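Succinoglycan biosynthesis protein (Bacillus cereus ATCC 14579, PDB 3B55) binds calcium and is probably an erythromycin esterase-like hydrolase, with a possible but unproven link to succinoglycan biosynthesis. Local coordinates at residues A[55-66]-A[89-100]. The protein carries 1 engineered substitution. Numbering follows the deposited sequence.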
loop_
_atom_site.group_PDB
_atom_site.type_symbol
_atom_site.label_atom_id
_atom_site.label_comp_id
_atom_site.label_asym_id
_atom_site.label_seq_id
_atom_site.Cartn_x
_atom_site.Cartn_y
_atom_site.Cartn_z
ATOM N N THR A 55 -10.906 -1.285 21.122
ATOM C CA THR A 55 -9.867 -2.314 21.067
ATOM C C THR A 55 -9.136 -2.262 19.731
ATOM O O THR A 55 -9.430 -1.414 18.888
ATOM C CB THR A 55 -10.467 -3.727 21.157
ATOM O OG1 THR A 55 -11.114 -4.038 19.917
ATOM C CG2 THR A 55 -11.499 -3.813 22.276
ATOM N N THR A 56 -8.186 -3.182 19.559
ATOM C CA THR A 56 -7.437 -3.335 18.311
ATOM C C THR A 56 -7.660 -4.786 17.855
ATOM O O THR A 56 -7.072 -5.244 16.877
ATOM C CB THR A 56 -5.903 -3.075 18.487
ATOM O OG1 THR A 56 -5.368 -3.935 19.497
ATOM C CG2 THR A 56 -5.639 -1.638 18.876
ATOM N N ASN A 57 -8.525 -5.493 18.582
ATOM C CA ASN A 57 -8.864 -6.887 18.283
ATOM C C ASN A 57 -9.736 -6.932 17.025
ATOM O O ASN A 57 -10.805 -6.313 16.969
ATOM C CB ASN A 57 -9.631 -7.506 19.457
ATOM C CG ASN A 57 -9.758 -9.017 19.342
ATOM O OD1 ASN A 57 -10.055 -9.546 18.276
ATOM N ND2 ASN A 57 -9.539 -9.716 20.452
ATOM N N PRO A 58 -9.300 -7.675 16.000
ATOM C CA PRO A 58 -10.058 -7.782 14.748
ATOM C C PRO A 58 -11.472 -8.360 14.856
ATOM O O PRO A 58 -12.345 -7.993 14.069
ATOM C CB PRO A 58 -9.151 -8.642 13.864
ATOM C CG PRO A 58 -7.771 -8.296 14.367
ATOM C CD PRO A 58 -7.981 -8.324 15.867
ATOM N N THR A 59 -11.698 -9.251 15.820
ATOM C CA THR A 59 -13.004 -9.885 15.978
ATOM C C THR A 59 -13.969 -9.130 16.882
ATOM O O THR A 59 -15.107 -9.554 17.064
ATOM C CB THR A 59 -12.873 -11.317 16.532
ATOM O OG1 THR A 59 -12.340 -11.271 17.861
ATOM C CG2 THR A 59 -11.954 -12.150 15.652
ATOM N N ALA A 60 -13.523 -8.020 17.455
ATOM C CA ALA A 60 -14.392 -7.237 18.320
ATOM C C ALA A 60 -15.417 -6.481 17.476
ATOM O O ALA A 60 -15.217 -6.272 16.278
ATOM C CB ALA A 60 -13.568 -6.258 19.153
ATOM N N SER A 61 -16.519 -6.088 18.108
ATOM C CA SER A 61 -17.579 -5.344 17.437
ATOM C C SER A 61 -16.999 -4.165 16.648
ATOM O O SER A 61 -16.019 -3.557 17.066
ATOM C CB SER A 61 -18.569 -4.829 18.483
ATOM O OG SER A 61 -19.325 -3.739 17.990
ATOM N N LEU A 62 -17.608 -3.850 15.510
ATOM C CA LEU A 62 -17.150 -2.748 14.666
ATOM C C LEU A 62 -17.853 -1.432 15.008
ATOM O O LEU A 62 -17.638 -0.410 14.350
ATOM C CB LEU A 62 -17.397 -3.089 13.189
ATOM C CG LEU A 62 -16.304 -3.699 12.296
ATOM C CD1 LEU A 62 -15.096 -4.138 13.102
ATOM C CD2 LEU A 62 -16.903 -4.864 11.522
ATOM N N ASN A 63 -18.683 -1.460 16.045
ATOM C CA ASN A 63 -19.438 -0.279 16.453
ATOM C C ASN A 63 -18.662 1.001 16.715
ATOM O O ASN A 63 -19.166 2.084 16.434
ATOM C CB ASN A 63 -20.294 -0.604 17.676
ATOM C CG ASN A 63 -21.592 -1.286 17.303
ATOM O OD1 ASN A 63 -22.298 -1.826 18.161
ATOM N ND2 ASN A 63 -21.926 -1.252 16.018
ATOM N N ASP A 64 -17.447 0.898 17.246
ATOM C CA ASP A 64 -16.675 2.103 17.519
ATOM C C ASP A 64 -16.182 2.778 16.242
ATOM O O ASP A 64 -15.715 3.914 16.282
ATOM C CB ASP A 64 -15.490 1.794 18.447
ATOM C CG ASP A 64 -14.634 0.638 17.948
ATOM O OD1 ASP A 64 -14.957 0.060 16.889
ATOM O OD2 ASP A 64 -13.631 0.310 18.616
ATOM N N LEU A 65 -16.303 2.087 15.111
ATOM C CA LEU A 65 -15.863 2.632 13.825
ATOM C C LEU A 65 -16.966 3.364 13.051
ATOM O O LEU A 65 -16.721 3.917 11.979
ATOM C CB LEU A 65 -15.266 1.510 12.957
ATOM C CG LEU A 65 -13.850 1.072 13.372
ATOM C CD1 LEU A 65 -13.396 -0.119 12.558
ATOM C CD2 LEU A 65 -12.885 2.230 13.184
ATOM N N LYS A 66 -18.173 3.372 13.606
ATOM C CA LYS A 66 -19.312 4.027 12.970
ATOM C C LYS A 66 -19.062 5.479 12.558
ATOM O O LYS A 66 -19.562 5.924 11.527
ATOM C CB LYS A 66 -20.531 3.956 13.890
ATOM C CG LYS A 66 -21.034 2.541 14.108
ATOM C CD LYS A 66 -22.275 2.259 13.285
ATOM C CE LYS A 66 -23.526 2.563 14.081
ATOM N NZ LYS A 66 -23.628 1.628 15.234
ATOM N N GLU A 89 -0.434 -4.176 16.678
ATOM C CA GLU A 89 -1.654 -3.385 16.839
ATOM C C GLU A 89 -1.966 -2.553 15.612
ATOM O O GLU A 89 -3.134 -2.308 15.302
ATOM C CB GLU A 89 -1.546 -2.458 18.059
ATOM C CG GLU A 89 -1.376 -3.161 19.402
ATOM C CD GLU A 89 -0.016 -3.841 19.569
ATOM O OE1 GLU A 89 0.926 -3.553 18.790
ATOM O OE2 GLU A 89 0.120 -4.647 20.512
ATOM N N VAL A 90 -0.928 -2.108 14.912
ATOM C CA VAL A 90 -1.153 -1.311 13.720
ATOM C C VAL A 90 -1.809 -2.189 12.667
ATOM O O VAL A 90 -2.787 -1.782 12.032
ATOM C CB VAL A 90 0.153 -0.724 13.170
ATOM C CG1 VAL A 90 -0.126 0.016 11.883
ATOM C CG2 VAL A 90 0.756 0.225 14.199
ATOM N N PHE A 91 -1.282 -3.397 12.489
ATOM C CA PHE A 91 -1.859 -4.321 11.520
ATOM C C PHE A 91 -3.302 -4.677 11.878
ATOM O O PHE A 91 -4.193 -4.562 11.043
ATOM C CB PHE A 91 -1.058 -5.625 11.438
ATOM C CG PHE A 91 0.241 -5.513 10.674
ATOM C CD1 PHE A 91 0.341 -4.689 9.553
ATOM C CD2 PHE A 91 1.348 -6.269 11.051
ATOM C CE1 PHE A 91 1.525 -4.615 8.821
ATOM C CE2 PHE A 91 2.538 -6.206 10.328
ATOM C CZ PHE A 91 2.628 -5.378 9.208
ATOM N N THR A 92 -3.539 -5.106 13.118
ATOM C CA THR A 92 -4.888 -5.496 13.509
ATOM C C THR A 92 -5.904 -4.363 13.444
ATOM O O THR A 92 -7.063 -4.595 13.109
ATOM C CB THR A 92 -4.934 -6.110 14.927
ATOM O OG1 THR A 92 -4.498 -5.143 15.889
ATOM C CG2 THR A 92 -4.059 -7.368 15.000
HETATM N N MSE A 93 -5.480 -3.142 13.764
HETATM C CA MSE A 93 -6.392 -2.005 13.716
HETATM C C MSE A 93 -6.756 -1.707 12.259
HETATM O O MSE A 93 -7.873 -1.279 11.959
HETATM C CB MSE A 93 -5.750 -0.769 14.344
HETATM C CG MSE A 93 -6.688 0.408 14.477
HETATM SE SE MSE A 93 -8.260 0.012 15.565
HETATM C CE MSE A 93 -7.510 0.242 17.308
ATOM N N LYS A 94 -5.809 -1.931 11.352
ATOM C CA LYS A 94 -6.062 -1.690 9.937
ATOM C C LYS A 94 -6.989 -2.782 9.409
ATOM O O LYS A 94 -7.779 -2.561 8.491
ATOM C CB LYS A 94 -4.748 -1.680 9.157
ATOM C CG LYS A 94 -4.012 -0.350 9.233
ATOM C CD LYS A 94 -2.775 -0.358 8.348
ATOM C CE LYS A 94 -3.133 -0.638 6.892
ATOM N NZ LYS A 94 -1.904 -0.668 6.050
ATOM N N HIS A 95 -6.880 -3.961 10.010
ATOM C CA HIS A 95 -7.706 -5.098 9.645
ATOM C C HIS A 95 -9.158 -4.743 9.994
ATOM O O HIS A 95 -10.072 -4.940 9.192
ATOM C CB HIS A 95 -7.222 -6.331 10.424
ATOM C CG HIS A 95 -8.005 -7.583 10.163
ATOM N ND1 HIS A 95 -7.591 -8.817 10.620
ATOM C CD2 HIS A 95 -9.192 -7.789 9.547
ATOM C CE1 HIS A 95 -8.493 -9.730 10.301
ATOM N NE2 HIS A 95 -9.474 -9.132 9.650
ATOM N N ARG A 96 -9.357 -4.200 11.189
ATOM C CA ARG A 96 -10.689 -3.817 11.636
ATOM C C ARG A 96 -11.337 -2.786 10.713
ATOM O O ARG A 96 -12.539 -2.844 10.449
ATOM C CB ARG A 96 -10.627 -3.242 13.047
ATOM C CG ARG A 96 -10.059 -4.175 14.109
ATOM C CD ARG A 96 -10.376 -3.609 15.480
ATOM N NE ARG A 96 -11.825 -3.494 15.643
ATOM C CZ ARG A 96 -12.438 -2.468 16.223
ATOM N NH1 ARG A 96 -11.728 -1.454 16.706
ATOM N NH2 ARG A 96 -13.762 -2.451 16.306
ATOM N N ILE A 97 -10.539 -1.833 10.241
ATOM C CA ILE A 97 -11.033 -0.787 9.356
ATOM C C ILE A 97 -11.453 -1.358 8.006
ATOM O O ILE A 97 -12.512 -1.008 7.479
ATOM C CB ILE A 97 -9.959 0.307 9.149
ATOM C CG1 ILE A 97 -9.605 0.926 10.507
ATOM C CG2 ILE A 97 -10.467 1.366 8.186
ATOM C CD1 ILE A 97 -8.465 1.902 10.467
ATOM N N VAL A 98 -10.621 -2.227 7.444
ATOM C CA VAL A 98 -10.958 -2.854 6.175
ATOM C C VAL A 98 -12.316 -3.522 6.353
ATOM O O VAL A 98 -13.212 -3.353 5.530
ATOM C CB VAL A 98 -9.916 -3.923 5.781
ATOM C CG1 VAL A 98 -10.355 -4.639 4.514
ATOM C CG2 VAL A 98 -8.562 -3.263 5.572
ATOM N N LYS A 99 -12.448 -4.274 7.445
ATOM C CA LYS A 99 -13.684 -4.973 7.782
ATOM C C LYS A 99 -14.870 -4.018 7.746
ATOM O O LYS A 99 -15.909 -4.324 7.172
ATOM C CB LYS A 99 -13.598 -5.556 9.187
ATOM C CG LYS A 99 -13.176 -7.005 9.276
ATOM C CD LYS A 99 -13.442 -7.500 10.686
ATOM C CE LYS A 99 -13.376 -9.005 10.781
ATOM N NZ LYS A 99 -13.767 -9.462 12.140
ATOM N N TYR A 100 -14.708 -2.867 8.392
ATOM C CA TYR A 100 -15.760 -1.861 8.436
ATOM C C TYR A 100 -16.073 -1.300 7.046
ATOM O O TYR A 100 -17.236 -1.219 6.648
ATOM C CB TYR A 100 -15.352 -0.709 9.348
ATOM C CG TYR A 100 -16.388 0.379 9.385
ATOM C CD1 TYR A 100 -17.555 0.223 10.134
ATOM C CD2 TYR A 100 -16.254 1.528 8.600
ATOM C CE1 TYR A 100 -18.565 1.174 10.098
ATOM C CE2 TYR A 100 -17.262 2.485 8.555
ATOM C CZ TYR A 100 -18.414 2.298 9.303
ATOM O OH TYR A 100 -19.432 3.220 9.239
#
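T56, P58 and L62 lie nearest M93, R96 and Y100 respectively as the loop 55-66 runs along one side of the helical segment 89-100, T56 CA coming within 4.9 Å of M93 CA. R96 is at the centre of the contact. Its chain leaves the helix beside its own backbone N and bends at chi3 (60°), which carries the guanidinium into the curve of the loop. There it meets D64 end-on: NH2 donates to OD1 at 2.8 Å and NH1 to OD2 at 3.2 Å, both oxygens being approached on their syn sides and close to the guanidinium plane. The paired bonds fix the rotation of both flat groups, and D64 OD2 also accepts from the backbone N of K54. L65 CD1 lies over one guanidinium face and T55 OG1 over the other.

The loop connects the edge strand 51-53 of the mixed sheet to helix 68-72, while helix 88-104 follows the inner strand 77-82; the contact thus lays a connection that is largely loop, with a 3-10 segment at 63-65, along that helix. Within the loop, N57 to A60 form a type I turn, whose second position suits P58 because its ring already restricts phi. P58 CB rests over a face of the H95 ring in a CH-pi contact, 3.9 Å from the centroid, while P58 CG packs on T92 CB. Two helix side chains bind loop carbonyls: T92 OG1 donates to T56 O at 2.8 Å, and the extended chain of K99 brings NZ to P58 O from above the carbonyl plane. Farther along, L65 CB sits over the Y100 ring, 4.2 Å from its centroid, and the branched apolar chain of leucine lets L65 CD1 reach Y100 CB as well.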